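Local coordinates for hydrazine synthase gamma subunit (Candidatus Kuenenia stuttgartiensis, PDB 5C2V), which reduces nitric oxide to hydroxylamine at a c-type haem, the first half-reaction of hydrazine synthesis in the anammox hydrazine synthase complex, at the interface of chains B and A and the interface of chains C and A. Coordinates in Å, arbitrary orientation; residue numbers count along the deposited sequence, not the author numbering. Chains: chain A, Hydrazine synthase gamma subunit; chain B, Hydrazine synthase beta subunit; chain C, Hydrazine synthase alpha subunit.

Contact 1: the interface of chains B and A. Residues chain B 220-222, 249-250, 252; chain A 57-58.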
# COMPACT_ATOMS: atom_id res chain seq x y z
N ALA B 220 24.92 13.80 20.01
CA ALA B 220 23.93 14.15 21.03
C ALA B 220 22.51 13.68 20.68
O ALA B 220 21.59 13.81 21.49
CB ALA B 220 23.93 15.65 21.27
N GLU B 221 22.33 13.13 19.48
CA GLU B 221 20.99 12.84 18.98
C GLU B 221 20.40 11.55 19.52
O GLU B 221 21.13 10.62 19.87
CB GLU B 221 20.98 12.81 17.45
CG GLU B 221 21.09 14.18 16.79
CD GLU B 221 22.52 14.66 16.63
OE1 GLU B 221 23.41 14.11 17.30
OE2 GLU B 221 22.75 15.58 15.82
N ASN B 222 19.07 11.50 19.58
CA ASN B 222 18.34 10.33 20.04
C ASN B 222 18.78 9.86 21.43
O ASN B 222 18.75 8.66 21.71
CB ASN B 222 18.48 9.19 19.04
CG ASN B 222 17.61 9.39 17.80
OD1 ASN B 222 17.93 10.21 16.94
ND2 ASN B 222 16.54 8.63 17.70
N LEU B 249 11.87 13.79 20.65
CA LEU B 249 13.01 13.40 19.84
C LEU B 249 14.05 14.51 19.83
O LEU B 249 15.22 14.28 20.14
CB LEU B 249 12.58 13.06 18.41
CG LEU B 249 13.72 12.66 17.46
CD1 LEU B 249 14.34 11.34 17.89
CD2 LEU B 249 13.23 12.59 16.02
N ASN B 250 13.62 15.70 19.44
CA ASN B 250 14.50 16.87 19.41
C ASN B 250 14.39 17.79 20.63
O ASN B 250 15.06 18.82 20.69
CB ASN B 250 14.24 17.66 18.13
CG ASN B 250 14.50 16.84 16.87
OD1 ASN B 250 15.64 16.72 16.42
ND2 ASN B 250 13.44 16.26 16.32
N TYR B 252 14.45 17.70 24.92
CA TYR B 252 14.72 16.90 26.12
C TYR B 252 14.51 17.73 27.38
O TYR B 252 14.66 18.95 27.35
CB TYR B 252 16.16 16.36 26.08
CG TYR B 252 16.43 15.40 24.94
CD1 TYR B 252 16.52 15.85 23.63
CD2 TYR B 252 16.60 14.04 25.18
CE1 TYR B 252 16.76 14.98 22.60
CE2 TYR B 252 16.85 13.16 24.15
CZ TYR B 252 16.93 13.63 22.86
OH TYR B 252 17.17 12.76 21.82
N LEU A 57 22.87 20.94 22.65
CA LEU A 57 22.18 20.81 21.38
C LEU A 57 20.66 20.78 21.55
O LEU A 57 19.98 21.76 21.26
CB LEU A 57 22.65 19.55 20.65
CG LEU A 57 22.23 19.39 19.18
CD1 LEU A 57 22.90 20.44 18.32
CD2 LEU A 57 22.54 17.98 18.68
N GLN A 58 20.15 19.65 22.02
CA GLN A 58 18.72 19.50 22.28
C GLN A 58 18.32 19.58 23.76
O GLN A 58 17.14 19.44 24.09
CB GLN A 58 18.23 18.20 21.65
CG GLN A 58 18.24 18.30 20.13
CD GLN A 58 18.24 16.96 19.42
OE1 GLN A 58 18.29 15.91 20.06
NE2 GLN A 58 18.19 17.00 18.10
O HOH W 1 17.77 13.88 18.49
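A:Gln58 of the dihaem gamma subunit packs against B:Asn250 and B:Tyr252 on the beta-propeller subunit through many close atoms, whereas A:Leu57 makes few, longer carbon contacts and water bridges the amide end. With CG anti to its carbonyl carbon (chi1 -70°) and the chain extended beyond it, A:Gln58 runs inward over the backbone of B:Asn250, whose CA lies 3.7 Å from A:Gln58 CD. The terminal amide is nearly parallel to the ring of B:Tyr252, their planes 11° apart, but it lies past the CE1 edge and is not stacked on the ring; CB of the glutamine rests 3.5 Å from CD1 of that ring. Against the amide of B:Asn250 it stands almost upright, at 84°, and although OD1 is near NE2 the N-H points away, so the pair is packed and not bonded. A weak backbone bond from B:Tyr252 N to A:Gln58 O, 3.3 Å, accompanies this packing. At the tip, water 1 takes over: it lies 2.6 Å from A:Gln58 OE1 and also meets B:Asn222 N and B:Leu249 O, two backbone groups of the propeller. A:Leu57 forms the looser flank. Its CD2 methyl touches B:Ala220 CB at 3.8 Å and reaches the carboxylate of B:Glu221.

Contact 2: the interface of chains C and A. Residues chain C 578, 581-582; chain A 85, 220-222, 250, 252.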
# COMPACT_ATOMS: atom_id res chain seq x y z
N TYR C 578 35.90 -2.55 20.95
CA TYR C 578 37.31 -2.73 21.27
C TYR C 578 38.14 -3.02 20.02
O TYR C 578 39.36 -3.03 20.07
CB TYR C 578 37.48 -3.85 22.30
CG TYR C 578 36.80 -3.55 23.62
CD1 TYR C 578 37.47 -2.86 24.62
CD2 TYR C 578 35.49 -3.94 23.86
CE1 TYR C 578 36.85 -2.58 25.83
CE2 TYR C 578 34.87 -3.67 25.06
CZ TYR C 578 35.55 -2.98 26.04
OH TYR C 578 34.94 -2.70 27.24
N TRP C 581 39.36 1.65 17.76
CA TRP C 581 40.65 2.34 17.87
C TRP C 581 41.34 2.01 19.20
O TRP C 581 40.99 2.58 20.23
CB TRP C 581 40.41 3.85 17.72
CG TRP C 581 41.58 4.76 17.94
CD1 TRP C 581 42.90 4.47 17.75
CD2 TRP C 581 41.52 6.12 18.40
NE1 TRP C 581 43.67 5.57 18.06
CE2 TRP C 581 42.85 6.59 18.46
CE3 TRP C 581 40.48 6.98 18.76
CZ2 TRP C 581 43.16 7.89 18.87
CZ3 TRP C 581 40.79 8.26 19.17
CH2 TRP C 581 42.12 8.71 19.22
N TYR C 582 42.33 1.11 19.17
CA TYR C 582 43.12 0.81 20.36
C TYR C 582 44.58 1.30 20.37
O TYR C 582 45.28 1.13 21.37
CB TYR C 582 43.11 -0.70 20.63
CG TYR C 582 43.28 -1.57 19.41
CD1 TYR C 582 44.54 -2.00 19.01
CD2 TYR C 582 42.18 -1.99 18.67
CE1 TYR C 582 44.69 -2.80 17.90
CE2 TYR C 582 42.32 -2.79 17.56
CZ TYR C 582 43.58 -3.20 17.18
OH TYR C 582 43.73 -4.00 16.07
N TRP A 85 38.90 4.21 21.59
CA TRP A 85 37.68 3.49 21.94
C TRP A 85 38.02 2.21 22.70
O TRP A 85 38.99 1.53 22.39
CB TRP A 85 36.86 3.16 20.69
CG TRP A 85 36.55 4.36 19.83
CD1 TRP A 85 37.00 4.59 18.57
CD2 TRP A 85 35.73 5.48 20.18
NE1 TRP A 85 36.51 5.78 18.10
CE2 TRP A 85 35.73 6.35 19.08
CE3 TRP A 85 35.00 5.83 21.32
CZ2 TRP A 85 35.02 7.55 19.07
CZ3 TRP A 85 34.30 7.02 21.32
CH2 TRP A 85 34.31 7.87 20.20
N ARG A 220 48.78 -2.25 23.13
CA ARG A 220 48.35 -1.93 21.76
C ARG A 220 47.81 -3.14 21.00
O ARG A 220 47.90 -3.20 19.77
CB ARG A 220 49.51 -1.31 20.97
CG ARG A 220 49.86 0.10 21.40
CD ARG A 220 51.19 0.54 20.80
NE ARG A 220 51.49 1.94 21.11
CZ ARG A 220 52.66 2.52 20.88
NH1 ARG A 220 53.66 1.82 20.34
NH2 ARG A 220 52.84 3.80 21.19
N SER A 221 47.24 -4.10 21.72
CA SER A 221 46.61 -5.25 21.08
C SER A 221 45.12 -5.31 21.40
O SER A 221 44.60 -4.50 22.16
CB SER A 221 47.30 -6.55 21.51
OG SER A 221 47.07 -6.81 22.88
N THR A 222 44.43 -6.29 20.81
CA THR A 222 43.00 -6.45 21.00
C THR A 222 42.63 -7.94 20.95
O THR A 222 43.28 -8.71 20.24
CB THR A 222 42.20 -5.65 19.94
OG1 THR A 222 40.81 -5.65 20.24
CG2 THR A 222 42.42 -6.22 18.54
N LEU A 250 41.14 -1.27 27.05
CA LEU A 250 42.37 -1.08 26.29
C LEU A 250 42.85 0.35 26.44
O LEU A 250 42.24 1.27 25.90
CB LEU A 250 42.16 -1.41 24.81
CG LEU A 250 41.78 -2.86 24.47
CD1 LEU A 250 41.41 -2.99 23.01
CD2 LEU A 250 42.94 -3.76 24.82
N LEU A 252 45.60 3.52 25.97
CA LEU A 252 46.62 4.00 25.04
C LEU A 252 47.92 4.33 25.77
O LEU A 252 48.96 4.50 25.13
CB LEU A 252 46.11 5.23 24.28
CG LEU A 252 45.54 4.96 22.88
CD1 LEU A 252 44.39 3.95 22.93
CD2 LEU A 252 45.10 6.25 22.21
O HOH W 2 45.20 -1.77 22.83
O HOH W 3 41.70 2.04 23.16
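C:Tyr582 and A:Thr222 meet at about a right angle where the alpha and gamma subunits of the alpha-beta-gamma heterotrimer join, the threonine lying across one face of the phenol ring. A:Thr222 CB stands 3.8 Å from the ring centroid of C:Tyr582, displaced toward the rim, in a CH-pi contact, and its CG2 methyl reaches the phenol end, 3.5 Å from CZ. A chi1 of 43° brings the ring there, placing CG between the backbone N and the carbonyl carbon. While CB and CG2 lie over the ring, the OG1 hydroxyl donates to C:Tyr578 O over 3.0 Å, arriving 59° above the carbonyl plane. A:Leu250 touches the base of the same tyrosine side chain, its CD1 methyl 3.7 Å from C:Tyr582 CB. The two tryptophans do not stack. A:Trp85 turns its indole edge to C:Trp581 N, in plane, with CD1 3.6 Å from C:Trp581 CB, and its backbone N makes a weak bond to C:Trp581 O, 3.0 Å. Water 3 links C:Trp581 O with A:Trp85 O and A:Leu250 O; water 2 links C:Tyr582 O with A:Ser221 O. The patch spans the end of alpha-subunit 3-10 helix 575-579 and the following loop, against three gamma-subunit loops, one carrying A:Trp85 among calcium ligands, another leading toward strand 256-257.

Contact 3: the interface of chains B and A. Residues chain B 274-276; chain A 48, 51-54.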
# COMPACT_ATOMS: atom_id res chain seq x y z
N GLY B 274 17.71 21.86 34.26
CA GLY B 274 18.57 22.16 33.14
C GLY B 274 17.85 22.96 32.07
O GLY B 274 18.42 23.88 31.49
N MET B 275 16.60 22.60 31.81
CA MET B 275 15.81 23.27 30.78
C MET B 275 14.93 24.38 31.33
O MET B 275 14.16 24.98 30.59
CB MET B 275 14.96 22.25 30.03
CG MET B 275 15.77 21.33 29.15
SD MET B 275 16.96 22.21 28.12
CE MET B 275 15.87 23.06 26.99
N HIS B 276 15.03 24.64 32.63
CA HIS B 276 14.35 25.77 33.27
C HIS B 276 12.84 25.78 33.01
O HIS B 276 12.30 26.81 32.60
CB HIS B 276 14.94 27.09 32.78
CG HIS B 276 16.43 27.09 32.68
ND1 HIS B 276 17.25 26.86 33.76
CD2 HIS B 276 17.25 27.30 31.62
CE1 HIS B 276 18.51 26.92 33.38
NE2 HIS B 276 18.54 27.18 32.08
N PHE A 48 26.32 28.62 36.70
CA PHE A 48 25.18 28.52 35.79
C PHE A 48 25.54 27.74 34.54
O PHE A 48 24.83 26.81 34.16
CB PHE A 48 24.66 29.91 35.41
CG PHE A 48 23.56 29.87 34.39
CD1 PHE A 48 22.28 29.48 34.75
CD2 PHE A 48 23.79 30.23 33.07
CE1 PHE A 48 21.26 29.44 33.82
CE2 PHE A 48 22.77 30.19 32.14
CZ PHE A 48 21.50 29.80 32.51
N ASN A 51 25.66 24.15 35.37
CA ASN A 51 24.39 23.45 35.59
C ASN A 51 23.37 23.57 34.45
O ASN A 51 22.34 22.88 34.47
CB ASN A 51 23.75 23.95 36.89
CG ASN A 51 24.53 23.52 38.11
OD1 ASN A 51 24.21 22.51 38.74
ND2 ASN A 51 25.56 24.28 38.46
N ASP A 52 23.64 24.41 33.46
CA ASP A 52 22.68 24.67 32.39
C ASP A 52 22.68 23.58 31.32
O ASP A 52 23.73 23.21 30.81
CB ASP A 52 22.95 26.03 31.74
CG ASP A 52 22.02 26.31 30.58
OD1 ASP A 52 20.82 25.98 30.69
OD2 ASP A 52 22.48 26.87 29.56
N ALA A 53 21.50 23.05 31.00
CA ALA A 53 21.36 22.12 29.88
C ALA A 53 20.83 22.79 28.61
O ALA A 53 20.76 22.15 27.56
CB ALA A 53 20.46 20.96 30.28
N ALA A 54 20.47 24.06 28.69
CA ALA A 54 19.82 24.73 27.57
C ALA A 54 20.82 25.12 26.48
O ALA A 54 20.45 25.27 25.32
CB ALA A 54 19.06 25.96 28.05
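A chi1 of 177° swings the carboxylate of A:Asp52 away from its own backbone N, and B:His276, with CG beside its backbone N at chi1 -41°, extends its imidazole to meet it. The histidine belongs to a loop joining strands 267-272 and 277-282 of the beta-propeller; the aspartate directly follows helix 43-51 of the gamma subunit and forms an Asx-turn. B:His276 NE2 donates to A:Asp52 OD1 over 2.9 Å, approaching from above the carboxylate plane and leaving the ring plane at a tilt, the two flat groups being near parallel (18°) but offset. From the opposite face, A:Ala54 N donates to the same OD1 at 2.8 Å, so the oxygen is gripped on both sides, and the turn probably holds the acceptor in place for the histidine. A nearby carboxylate might also stabilise a protonated imidazole. A:Phe48, one helical turn back, brings CE1 to 3.8 Å from B:His276 CE1, while its own face is partly covered by A:Asp52 CB. Backbone recognition runs alongside: A:Ala53 N donates to B:Gly274 O at 3.2 Å, and that carbonyl oxygen also sits 3.4 Å above one face of the B:His276 ring, toward the rim. The glycine CA packs 3.6 Å from A:Ala53 CB. Next to it, B:Met275, bent at chi2 and chi3, lays its sulfur SD 3.8 Å from A:Ala54 CA.

Contacts 1 and 3 lie about 14 Å apart, measured between the centres of their C-alpha atoms, and use one short stretch of the gamma subunit, the end of helix 43-51 and the segment after it, against separate propeller loops. That stretch leads into the CXXCH motif, whose A:Cys63 and A:Cys66 bind haem 1 covalently and whose A:His67 is the axial ligand of its iron, so docking may steady the approach to the active site. Contact 2, about 30 Å from contact 1 and 35 Å from contact 3, ties other gamma loops to the alpha subunit. Together they contribute to holding the gamma subunit against both partners.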